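Long-range contact in acetate kinase (PDB 4H0O), which probably phosphorylates acetate reversibly to acetyl phosphate, as a pyrophosphate-dependent member of the acetate and sugar kinase, Hsc70 and actin superfamily: residues Q335-I347 with L358-K370. Sequence-based numbering, arbitrary orientation.
Sequences QMGLEVWQVRKAI and LDDSLNEKSMGKK
Arg-344 grips Asn-363 side-on where helix 341-347 packs against helix 360-365, two helices in the second of the two ribonuclease H-like domains of this ASKHA kinase, their axes 9.3 Å apart and roughly antiparallel at 145°. NE of Arg-344 donates to OD1 of Asn-363 at 2.7 Å, almost straight, while NH2 of Arg-344 reaches the backbone O of Asn-363 at 2.9 Å and also bonds Ser-366 O. Asn-363 reaches across because its chi1 of -180° sets CG opposite the backbone N; its amide stands nearly perpendicular to the guanidinium. Its ND2 then donates to Trp-341 O at 3.2 Å, from above the carbonyl plane; that oxygen already takes the helical bond from Lys-345 N. The Trp-341 indole is sandwiched: CG of Glu-364 makes a CH-pi contact 3.5 Å from the six-membered ring centroid, and the amide of Gln-342 lies over the opposite face. Lys-345 lays its CE against OD1 of Asp-360, but its NZ makes a salt bridge with Asp-349. At the other end, the bent Met-367 side chain brings CE to 3.6 Å from Glu-339 CB. The Glu-339 side chain also nears that of Arg-286, predicted to bind ATP. Val-385 of strand 382-385 touches Leu-338, Arg-344 and Ser-366. NH1 fixes the guanidinium's remaining side, bonding Gly-337 O at 2.8 Å and Leu-338 O at 2.9 Å, both within the plane of the Arg-344 group.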
loop_
_atom_site.group_PDB
_atom_site.type_symbol
_atom_site.label_atom_id
_atom_site.label_comp_id
_atom_site.label_asym_id
_atom_site.label_seq_id
_atom_site.Cartn_x
_atom_site.Cartn_y
_atom_site.Cartn_z
ATOM N N GLN B 335 -6.470 0.639 21.844
ATOM C CA GLN B 335 -5.546 1.240 22.815
ATOM C C GLN B 335 -4.841 2.524 22.371
ATOM O O GLN B 335 -4.946 3.552 23.041
ATOM C CB GLN B 335 -4.514 0.208 23.284
ATOM C CG GLN B 335 -4.739 -0.301 24.703
ATOM C CD GLN B 335 -3.577 0.020 25.629
ATOM O OE1 GLN B 335 -2.461 0.279 25.177
ATOM N NE2 GLN B 335 -3.838 0.010 26.932
ATOM N N MET B 336 -4.129 2.470 21.248
ATOM C CA MET B 336 -3.364 3.629 20.787
ATOM C C MET B 336 -4.244 4.756 20.245
ATOM O O MET B 336 -3.909 5.935 20.391
ATOM C CB MET B 336 -2.318 3.214 19.749
ATOM C CG MET B 336 -1.275 2.240 20.296
ATOM S SD MET B 336 -0.517 2.832 21.829
ATOM C CE MET B 336 0.400 1.387 22.365
ATOM N N GLY B 337 -5.366 4.395 19.630
ATOM C CA GLY B 337 -6.290 5.381 19.096
ATOM C C GLY B 337 -6.992 6.169 20.188
ATOM O O GLY B 337 -7.304 7.349 20.012
ATOM N N LEU B 338 -7.231 5.515 21.323
ATOM C CA LEU B 338 -7.990 6.115 22.414
ATOM C C LEU B 338 -7.107 6.888 23.390
ATOM O O LEU B 338 -7.523 7.916 23.927
ATOM C CB LEU B 338 -8.757 5.031 23.176
ATOM C CG LEU B 338 -9.721 4.163 22.366
ATOM C CD1 LEU B 338 -10.204 2.983 23.192
ATOM C CD2 LEU B 338 -10.905 4.981 21.861
ATOM N N GLU B 339 -5.887 6.400 23.603
ATOM C CA GLU B 339 -5.061 6.864 24.721
ATOM C C GLU B 339 -3.731 7.516 24.324
ATOM O O GLU B 339 -2.861 7.710 25.172
ATOM C CB GLU B 339 -4.694 5.678 25.622
ATOM C CG GLU B 339 -5.891 4.839 26.062
ATOM C CD GLU B 339 -5.505 3.688 26.978
ATOM O OE1 GLU B 339 -4.300 3.527 27.267
ATOM O OE2 GLU B 339 -6.412 2.945 27.412
ATOM N N VAL B 340 -3.572 7.848 23.044
ATOM C CA VAL B 340 -2.339 8.467 22.554
ATOM C C VAL B 340 -2.705 9.665 21.674
ATOM O O VAL B 340 -2.884 9.520 20.464
ATOM C CB VAL B 340 -1.409 7.525 21.767
ATOM C CG1 VAL B 340 -0.119 8.236 21.388
ATOM C CG2 VAL B 340 -1.104 6.282 22.584
ATOM N N TRP B 341 -2.802 10.846 22.282
ATOM C CA TRP B 341 -3.270 12.037 21.569
ATOM C C TRP B 341 -2.301 12.548 20.499
ATOM O O TRP B 341 -2.721 13.210 19.547
ATOM C CB TRP B 341 -3.615 13.164 22.552
ATOM C CG TRP B 341 -2.435 13.720 23.280
ATOM C CD1 TRP B 341 -1.967 13.328 24.499
ATOM C CD2 TRP B 341 -1.579 14.781 22.841
ATOM N NE1 TRP B 341 -0.868 14.075 24.845
ATOM C CE2 TRP B 341 -0.608 14.977 23.843
ATOM C CE3 TRP B 341 -1.536 15.586 21.696
ATOM C CZ2 TRP B 341 0.395 15.941 23.740
ATOM C CZ3 TRP B 341 -0.539 16.544 21.591
ATOM C CH2 TRP B 341 0.412 16.714 22.608
ATOM N N GLN B 342 -1.013 12.255 20.660
ATOM C CA GLN B 342 -0.006 12.703 19.701
ATOM C C GLN B 342 -0.223 12.091 18.317
ATOM O O GLN B 342 0.024 12.743 17.300
ATOM C CB GLN B 342 1.410 12.387 20.197
ATOM C CG GLN B 342 1.866 13.195 21.410
ATOM C CD GLN B 342 1.541 12.513 22.724
ATOM O OE1 GLN B 342 0.680 11.633 22.782
ATOM N NE2 GLN B 342 2.233 12.911 23.787
ATOM N N VAL B 343 -0.675 10.839 18.282
ATOM C CA VAL B 343 -0.965 10.165 17.019
ATOM C C VAL B 343 -2.142 10.825 16.306
ATOM O O VAL B 343 -2.074 11.100 15.104
ATOM C CB VAL B 343 -1.239 8.655 17.226
ATOM C CG1 VAL B 343 -1.949 8.056 16.020
ATOM C CG2 VAL B 343 0.063 7.913 17.494
ATOM N N ARG B 344 -3.210 11.089 17.054
ATOM C CA ARG B 344 -4.400 11.734 16.505
ATOM C C ARG B 344 -4.075 13.130 15.986
ATOM O O ARG B 344 -4.540 13.529 14.916
ATOM C CB ARG B 344 -5.511 11.814 17.560
ATOM C CG ARG B 344 -6.003 10.458 18.075
ATOM C CD ARG B 344 -7.223 10.622 18.979
ATOM N NE ARG B 344 -6.929 11.402 20.179
ATOM C CZ ARG B 344 -6.917 10.904 21.412
ATOM N NH1 ARG B 344 -7.196 9.623 21.613
ATOM N NH2 ARG B 344 -6.636 11.687 22.447
ATOM N N LYS B 345 -3.274 13.867 16.748
ATOM C CA LYS B 345 -2.868 15.213 16.355
ATOM C C LYS B 345 -2.032 15.169 15.081
ATOM O O LYS B 345 -2.252 15.951 14.156
ATOM C CB LYS B 345 -2.086 15.890 17.485
ATOM C CG LYS B 345 -1.655 17.321 17.190
ATOM C CD LYS B 345 -2.803 18.142 16.617
ATOM C CE LYS B 345 -2.537 19.638 16.735
ATOM N NZ LYS B 345 -1.115 19.982 16.481
ATOM N N ALA B 346 -1.083 14.240 15.032
ATOM C CA ALA B 346 -0.225 14.100 13.862
ATOM C C ALA B 346 -1.054 13.826 12.609
ATOM O O ALA B 346 -0.802 14.403 11.550
ATOM C CB ALA B 346 0.803 13.005 14.082
ATOM N N ILE B 347 -2.047 12.951 12.736
ATOM C CA ILE B 347 -2.920 12.624 11.614
ATOM C C ILE B 347 -3.774 13.825 11.191
ATOM O O ILE B 347 -3.839 14.169 10.006
ATOM C CB ILE B 347 -3.830 11.423 11.938
ATOM C CG1 ILE B 347 -2.998 10.146 12.058
ATOM C CG2 ILE B 347 -4.886 11.249 10.867
ATOM C CD1 ILE B 347 -2.094 9.896 10.863
ATOM N N LEU B 358 -9.389 20.726 14.674
ATOM C CA LEU B 358 -9.310 19.948 15.904
ATOM C C LEU B 358 -9.292 20.834 17.150
ATOM O O LEU B 358 -8.535 21.806 17.219
ATOM C CB LEU B 358 -8.064 19.055 15.876
ATOM C CG LEU B 358 -8.091 17.787 16.731
ATOM C CD1 LEU B 358 -9.130 16.810 16.205
ATOM C CD2 LEU B 358 -6.726 17.131 16.773
ATOM N N ASP B 359 -10.133 20.509 18.129
ATOM C CA ASP B 359 -10.049 21.160 19.430
ATOM C C ASP B 359 -8.876 20.526 20.171
ATOM O O ASP B 359 -8.996 19.426 20.722
ATOM C CB ASP B 359 -11.351 20.990 20.219
ATOM C CG ASP B 359 -11.455 21.950 21.400
ATOM O OD1 ASP B 359 -10.408 22.306 21.986
ATOM O OD2 ASP B 359 -12.590 22.348 21.746
ATOM N N ASP B 360 -7.740 21.218 20.165
ATOM C CA ASP B 360 -6.497 20.675 20.707
ATOM C C ASP B 360 -6.536 20.442 22.217
ATOM O O ASP B 360 -5.812 19.590 22.736
ATOM C CB ASP B 360 -5.307 21.564 20.327
ATOM C CG ASP B 360 -4.937 21.445 18.862
ATOM O OD1 ASP B 360 -5.116 20.345 18.297
ATOM O OD2 ASP B 360 -4.471 22.443 18.274
ATOM N N SER B 361 -7.385 21.187 22.918
ATOM C CA SER B 361 -7.507 21.031 24.364
ATOM C C SER B 361 -8.288 19.765 24.714
ATOM O O SER B 361 -7.938 19.056 25.658
ATOM C CB SER B 361 -8.167 22.262 24.988
ATOM O OG SER B 361 -8.025 22.252 26.396
ATOM N N LEU B 362 -9.342 19.484 23.951
ATOM C CA LEU B 362 -10.118 18.260 24.140
ATOM C C LEU B 362 -9.279 17.032 23.792
ATOM O O LEU B 362 -9.328 16.014 24.484
ATOM C CB LEU B 362 -11.391 18.274 23.289
ATOM C CG LEU B 362 -12.533 19.211 23.694
ATOM C CD1 LEU B 362 -13.773 18.953 22.853
ATOM C CD2 LEU B 362 -12.857 19.054 25.167
ATOM N N ASN B 363 -8.505 17.136 22.716
ATOM C CA ASN B 363 -7.695 16.015 22.251
ATOM C C ASN B 363 -6.614 15.601 23.244
ATOM O O ASN B 363 -6.389 14.410 23.460
ATOM C CB ASN B 363 -7.067 16.328 20.893
ATOM C CG ASN B 363 -6.224 15.183 20.368
ATOM O OD1 ASN B 363 -6.727 14.080 20.143
ATOM N ND2 ASN B 363 -4.935 15.438 20.163
ATOM N N GLU B 364 -5.952 16.587 23.848
ATOM C CA GLU B 364 -4.855 16.316 24.777
ATOM C C GLU B 364 -5.326 15.703 26.096
ATOM O O GLU B 364 -4.521 15.159 26.851
ATOM C CB GLU B 364 -4.040 17.589 25.040
ATOM C CG GLU B 364 -3.079 17.955 23.912
ATOM C CD GLU B 364 -2.471 19.341 24.069
ATOM O OE1 GLU B 364 -2.259 19.782 25.219
ATOM O OE2 GLU B 364 -2.208 19.992 23.034
ATOM N N LYS B 365 -6.626 15.781 26.367
ATOM C CA LYS B 365 -7.172 15.298 27.635
ATOM C C LYS B 365 -8.041 14.048 27.490
ATOM O O LYS B 365 -8.394 13.412 28.484
ATOM C CB LYS B 365 -7.956 16.415 28.333
ATOM C CG LYS B 365 -7.097 17.616 28.702
ATOM C CD LYS B 365 -7.933 18.825 29.096
ATOM C CE LYS B 365 -7.036 20.016 29.399
ATOM N NZ LYS B 365 -5.994 20.189 28.347
ATOM N N SER B 366 -8.378 13.693 26.255
ATOM C CA SER B 366 -9.237 12.536 26.013
ATOM C C SER B 366 -8.474 11.212 26.093
ATOM O O SER B 366 -7.415 11.048 25.480
ATOM C CB SER B 366 -9.938 12.661 24.658
ATOM O OG SER B 366 -10.835 11.587 24.452
ATOM N N MET B 367 -9.016 10.274 26.860
ATOM C CA MET B 367 -8.449 8.934 26.935
ATOM C C MET B 367 -9.425 7.926 26.337
ATOM O O MET B 367 -9.243 6.714 26.472
ATOM C CB MET B 367 -8.102 8.567 28.380
ATOM C CG MET B 367 -6.928 9.347 28.949
ATOM S SD MET B 367 -5.348 8.957 28.160
ATOM C CE MET B 367 -5.031 7.331 28.848
ATOM N N GLY B 368 -10.458 8.438 25.677
ATOM C CA GLY B 368 -11.398 7.598 24.957
ATOM C C GLY B 368 -12.196 6.650 25.829
ATOM O O GLY B 368 -12.574 5.564 25.386
ATOM N N LYS B 369 -12.461 7.058 27.067
ATOM C CA LYS B 369 -13.301 6.264 27.956
ATOM C C LYS B 369 -14.745 6.266 27.472
ATOM O O LYS B 369 -15.539 5.398 27.843
ATOM C CB LYS B 369 -13.210 6.768 29.397
ATOM C CG LYS B 369 -11.886 6.436 30.071
ATOM C CD LYS B 369 -11.507 4.984 29.808
ATOM C CE LYS B 369 -10.120 4.648 30.335
ATOM N NZ LYS B 369 -9.683 3.294 29.881
ATOM N N LYS B 370 -15.075 7.230 26.615
ATOM C CA LYS B 370 -16.410 7.326 26.030
ATOM C C LYS B 370 -16.389 8.097 24.710
ATOM O O LYS B 370 -15.514 8.933 24.486
ATOM C CB LYS B 370 -17.380 7.988 27.012
ATOM C CG LYS B 370 -17.055 9.440 27.319
ATOM C CD LYS B 370 -18.218 10.130 28.016
ATOM C CE LYS B 370 -17.964 11.621 28.166
ATOM N NZ LYS B 370 -19.004 12.279 29.006
#